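Local structure of ubiquitin-conjugating enzyme (Plasmodium falciparum 3D7, 2H2Y) at residues A21-Q26 / I49-I53; K10-T14 / Q26-N30. The protein probably acts as a ubiquitin-conjugating (E2) enzyme, passing ubiquitin on toward protein targets, the chain here being the conjugating domain of a longer, membrane-associated protein. One frame throughout, in Å; residues are numbered along the deposited sequence.

Contact 1: A21-Q26 / I49-I53; sequences ANYRIQ and IRIWI
Ile25 drives its two branches from the helix into different neighbours on segment 49-53. With CG2 anti to its backbone N (CG1 torsion -77°), the CG2 methyl reaches Ile49 CG1 at 3.9 Å and sits equally far from Trp52 CZ2, while CD1 at the end of the other branch lies across the aliphatic part of Arg50, at CD. A branched aliphatic side chain suits this place, since it fills the space between an isoleucine, an indole and an arginine stem. Ile25 O lies in the plane of the Trp52 ring, at its edge, 3.6 Å from CZ2. Around the Arg50 guanidinium, Ala21 CB lies over one face, 3.9 Å from Arg50 NH2, and the Asn22 amide stands at the edge with its plane turned 77° away. That amide is probably flipped in the model; the atom modelled as Asn22 ND2 lies 2.6 Å from Arg50 NE. Further out, Trp52 NE1 makes a weak hydrogen bond to Ile49 O (2.8 Å), tying the indole back to Ile49, and Phe75 meets the Trp52 ring edge-to-face. Arg50 NH1 bonds weakly to Phe75 O. Such a helix, packed against strand 51-57 and the residues leading to it, is the N-terminal helix of the ubiquitin-conjugating fold.

Contact 2: K10-T14 / Q26-N30; sequences KHIKT and QKELN
From the helix, Gln26 sends CG anti to its backbone N (chi1 167°) and continues extended, long enough to carry its amide to the main chain of segment 10-14. There the atom modelled as Gln26 OE1 lies 2.8 Å from His11 O and 3.0 Å from Thr14 O. Two carbonyl oxygens cannot donate to a third oxygen, so the amide is probably turned over in the model; with the nitrogen in this place, hydrogen bonds to these carbonyls would be possible. A glutamine suits the position because its flexible arm can bring such a donor to backbone carbonyls of a segment that forms no regular helix or strand. Asn30, one helical turn later, holds CG anti to its carbonyl carbon (chi1 -70°) and lays its amide beside Ile12, whose CG1, CG2 and CD1 gather around OD1, CG1 being 3.5 Å away. Ile12 thus packs against the OD1 side of the amide, while its CG1 also faces Leu29 CD2 at 4.3 Å. Leu29 CD2 also meets His11 CB at 4.4 Å, although the imidazole leads away from the helix; the His11 side chain also touches Tyr16 and Ile49. Leu29 packs on Ile42, Val44 and Trp52 as well, as suits a leucine on the buried face of a helix. The arrangement is the irregular segment that leads into helix 21-34, folded back on that helix, the first of the ubiquitin-conjugating fold.

How the contacts relate
From the N terminus, the chain runs through the loop holding 10-14, enters helix 21-34, passes through strand 40-44 and reaches strand 51-57. Contact 2 closes a loop by bringing 10-14 back onto the helix; contact 1 closes another, bringing the helix onto 49-53. The segments alternate along the chain (10-14, 21-26, 26-30, 49-53): contact 1 begins inside the loop closed by contact 2 and ends beyond it, so the closures cross, sharing Gln26, and their centres are about 8 Å apart. They also touch: Ile49 CD1 packs on His11 CB, and the Trp52 ring end meets the backbone around Leu29. The leading loop and an inner strand of the sheet are thereby both tied to helix 21-34.

Contact 1: A21-Q26 / I49-I53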
# COMPACT_ATOMS: atom_id res chain seq x y z
N ALA A 21 7.67 -2.11 16.32
CA ALA A 21 6.83 -2.17 15.12
C ALA A 21 7.23 -1.11 14.10
O ALA A 21 7.21 -1.36 12.89
CB ALA A 21 5.36 -2.01 15.49
N ASN A 22 7.58 0.08 14.58
CA ASN A 22 7.99 1.16 13.70
C ASN A 22 9.21 0.76 12.89
O ASN A 22 9.31 1.08 11.70
CB ASN A 22 8.26 2.42 14.51
CG ASN A 22 6.99 3.20 14.83
OD1 ASN A 22 6.99 4.11 15.66
ND2 ASN A 22 5.91 2.85 14.15
N TYR A 23 10.14 0.06 13.53
CA TYR A 23 11.35 -0.40 12.87
C TYR A 23 10.99 -1.14 11.58
O TYR A 23 11.40 -0.75 10.49
CB TYR A 23 12.14 -1.31 13.80
CG TYR A 23 13.37 -1.94 13.17
CD1 TYR A 23 13.27 -3.04 12.33
CD2 TYR A 23 14.65 -1.43 13.44
CE1 TYR A 23 14.39 -3.63 11.76
CE2 TYR A 23 15.79 -2.01 12.88
CZ TYR A 23 15.65 -3.11 12.04
OH TYR A 23 16.76 -3.69 11.47
N ARG A 24 10.21 -2.20 11.72
CA ARG A 24 9.78 -2.97 10.56
C ARG A 24 9.04 -2.09 9.55
O ARG A 24 9.22 -2.25 8.34
CB ARG A 24 8.88 -4.12 11.01
CG ARG A 24 8.19 -4.87 9.89
CD ARG A 24 9.17 -5.27 8.82
NE ARG A 24 8.50 -6.02 7.76
CZ ARG A 24 7.98 -7.23 7.93
NH1 ARG A 24 8.06 -7.83 9.12
NH2 ARG A 24 7.40 -7.85 6.91
N ILE A 25 8.21 -1.17 10.04
CA ILE A 25 7.48 -0.28 9.15
C ILE A 25 8.46 0.57 8.37
O ILE A 25 8.32 0.75 7.16
CB ILE A 25 6.50 0.62 9.96
CG1 ILE A 25 5.28 -0.19 10.36
CG2 ILE A 25 6.06 1.82 9.13
CD1 ILE A 25 4.40 0.51 11.36
N GLN A 26 9.45 1.11 9.06
CA GLN A 26 10.46 1.93 8.40
C GLN A 26 11.19 1.10 7.35
O GLN A 26 11.45 1.58 6.25
CB GLN A 26 11.45 2.47 9.42
CG GLN A 26 12.70 3.06 8.81
CD GLN A 26 13.58 3.69 9.85
OE1 GLN A 26 13.45 4.86 10.16
NE2 GLN A 26 14.47 2.89 10.43
N ILE A 49 4.32 7.57 11.19
CA ILE A 49 4.79 6.65 10.16
C ILE A 49 3.82 5.50 9.90
O ILE A 49 3.90 4.84 8.86
CB ILE A 49 6.20 6.11 10.52
CG1 ILE A 49 6.89 5.58 9.26
CG2 ILE A 49 6.10 5.02 11.56
CD1 ILE A 49 8.34 5.27 9.46
N ARG A 50 2.90 5.30 10.83
CA ARG A 50 1.90 4.24 10.73
C ARG A 50 0.90 4.44 9.59
O ARG A 50 0.27 3.50 9.14
CB ARG A 50 1.12 4.12 12.04
CG ARG A 50 1.96 3.87 13.29
CD ARG A 50 2.75 2.60 13.17
NE ARG A 50 3.42 2.24 14.43
CZ ARG A 50 2.84 1.58 15.42
NH1 ARG A 50 1.58 1.19 15.32
NH2 ARG A 50 3.53 1.31 16.53
N ILE A 51 0.75 5.68 9.13
CA ILE A 51 -0.22 5.95 8.07
C ILE A 51 0.39 6.30 6.72
O ILE A 51 1.10 7.29 6.60
CB ILE A 51 -1.15 7.12 8.44
CG1 ILE A 51 -1.82 6.86 9.79
CG2 ILE A 51 -2.20 7.30 7.37
CD1 ILE A 51 -2.54 8.07 10.33
N TRP A 52 0.10 5.49 5.71
CA TRP A 52 0.61 5.74 4.36
C TRP A 52 -0.55 5.89 3.39
O TRP A 52 -1.64 5.36 3.61
CB TRP A 52 1.45 4.57 3.84
CG TRP A 52 2.67 4.19 4.61
CD1 TRP A 52 3.08 4.67 5.82
CD2 TRP A 52 3.61 3.17 4.24
NE1 TRP A 52 4.20 4.00 6.23
CE2 TRP A 52 4.55 3.08 5.28
CE3 TRP A 52 3.74 2.33 3.13
CZ2 TRP A 52 5.61 2.16 5.25
CZ3 TRP A 52 4.79 1.42 3.09
CH2 TRP A 52 5.72 1.34 4.15
N ILE A 53 -0.31 6.61 2.30
CA ILE A 53 -1.29 6.80 1.26
C ILE A 53 -0.57 6.68 -0.06
O ILE A 53 0.24 7.53 -0.43
CB ILE A 53 -1.98 8.17 1.33
CG1 ILE A 53 -3.00 8.17 2.47
CG2 ILE A 53 -2.70 8.46 0.02
CD1 ILE A 53 -3.81 9.45 2.57

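Contact 2: K10-T14 / Q26-N30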
# COMPACT_ATOMS: atom_id res chain seq x y z
N LYS A 10 11.47 12.50 5.19
CA LYS A 10 12.04 11.29 5.76
C LYS A 10 11.75 10.92 7.21
O LYS A 10 12.04 11.66 8.16
CB LYS A 10 13.55 11.31 5.55
CG LYS A 10 13.97 11.45 4.10
CD LYS A 10 13.78 12.86 3.57
CE LYS A 10 14.23 12.96 2.12
NZ LYS A 10 15.60 12.42 1.95
N HIS A 11 11.17 9.73 7.36
CA HIS A 11 10.89 9.12 8.65
C HIS A 11 12.02 8.09 8.60
O HIS A 11 12.24 7.32 9.53
CB HIS A 11 9.55 8.39 8.65
CG HIS A 11 8.38 9.26 8.96
ND1 HIS A 11 7.85 10.15 8.05
CD2 HIS A 11 7.59 9.33 10.06
CE1 HIS A 11 6.80 10.74 8.59
NE2 HIS A 11 6.62 10.26 9.80
N ILE A 12 12.71 8.09 7.46
CA ILE A 12 13.83 7.21 7.20
C ILE A 12 14.96 7.61 8.13
O ILE A 12 15.76 6.78 8.55
CB ILE A 12 14.34 7.37 5.76
CG1 ILE A 12 13.18 7.28 4.78
CG2 ILE A 12 15.39 6.31 5.47
CD1 ILE A 12 13.60 7.52 3.35
N LYS A 13 15.02 8.90 8.43
CA LYS A 13 16.05 9.44 9.31
C LYS A 13 15.87 8.88 10.71
O LYS A 13 16.67 8.06 11.16
CB LYS A 13 15.96 10.97 9.35
N THR A 14 14.81 9.32 11.39
CA THR A 14 14.53 8.88 12.76
C THR A 14 14.98 7.45 13.05
O THR A 14 14.70 6.53 12.28
CB THR A 14 13.02 9.04 13.11
OG1 THR A 14 12.56 7.87 13.80
CG2 THR A 14 12.19 9.27 11.86
N GLN A 26 9.45 1.11 9.06
CA GLN A 26 10.46 1.93 8.40
C GLN A 26 11.19 1.10 7.35
O GLN A 26 11.45 1.58 6.25
CB GLN A 26 11.45 2.47 9.42
CG GLN A 26 12.70 3.06 8.81
CD GLN A 26 13.58 3.69 9.85
OE1 GLN A 26 13.45 4.86 10.16
NE2 GLN A 26 14.47 2.89 10.43
N LYS A 27 11.51 -0.14 7.69
CA LYS A 27 12.21 -1.00 6.75
C LYS A 27 11.32 -1.20 5.53
O LYS A 27 11.81 -1.22 4.40
CB LYS A 27 12.55 -2.34 7.40
CG LYS A 27 13.71 -3.06 6.72
CD LYS A 27 14.39 -4.05 7.65
CE LYS A 27 13.60 -5.34 7.78
NZ LYS A 27 13.54 -6.06 6.48
N GLU A 28 10.02 -1.32 5.76
CA GLU A 28 9.06 -1.50 4.67
C GLU A 28 8.93 -0.25 3.80
O GLU A 28 8.69 -0.36 2.60
CB GLU A 28 7.69 -1.87 5.23
CG GLU A 28 7.64 -3.26 5.83
CD GLU A 28 7.66 -4.35 4.78
OE1 GLU A 28 7.86 -5.52 5.16
OE2 GLU A 28 7.47 -4.04 3.59
N LEU A 29 9.08 0.92 4.41
CA LEU A 29 8.99 2.17 3.66
C LEU A 29 10.15 2.25 2.66
O LEU A 29 9.94 2.47 1.46
CB LEU A 29 9.03 3.38 4.60
CG LEU A 29 9.01 4.77 3.95
CD1 LEU A 29 7.72 5.00 3.19
CD2 LEU A 29 9.17 5.83 5.03
N ASN A 30 11.38 2.06 3.16
CA ASN A 30 12.58 2.11 2.33
C ASN A 30 12.49 1.15 1.15
O ASN A 30 12.87 1.50 0.03
CB ASN A 30 13.83 1.77 3.14
CG ASN A 30 14.18 2.86 4.12
OD1 ASN A 30 14.15 4.05 3.77
ND2 ASN A 30 14.53 2.48 5.34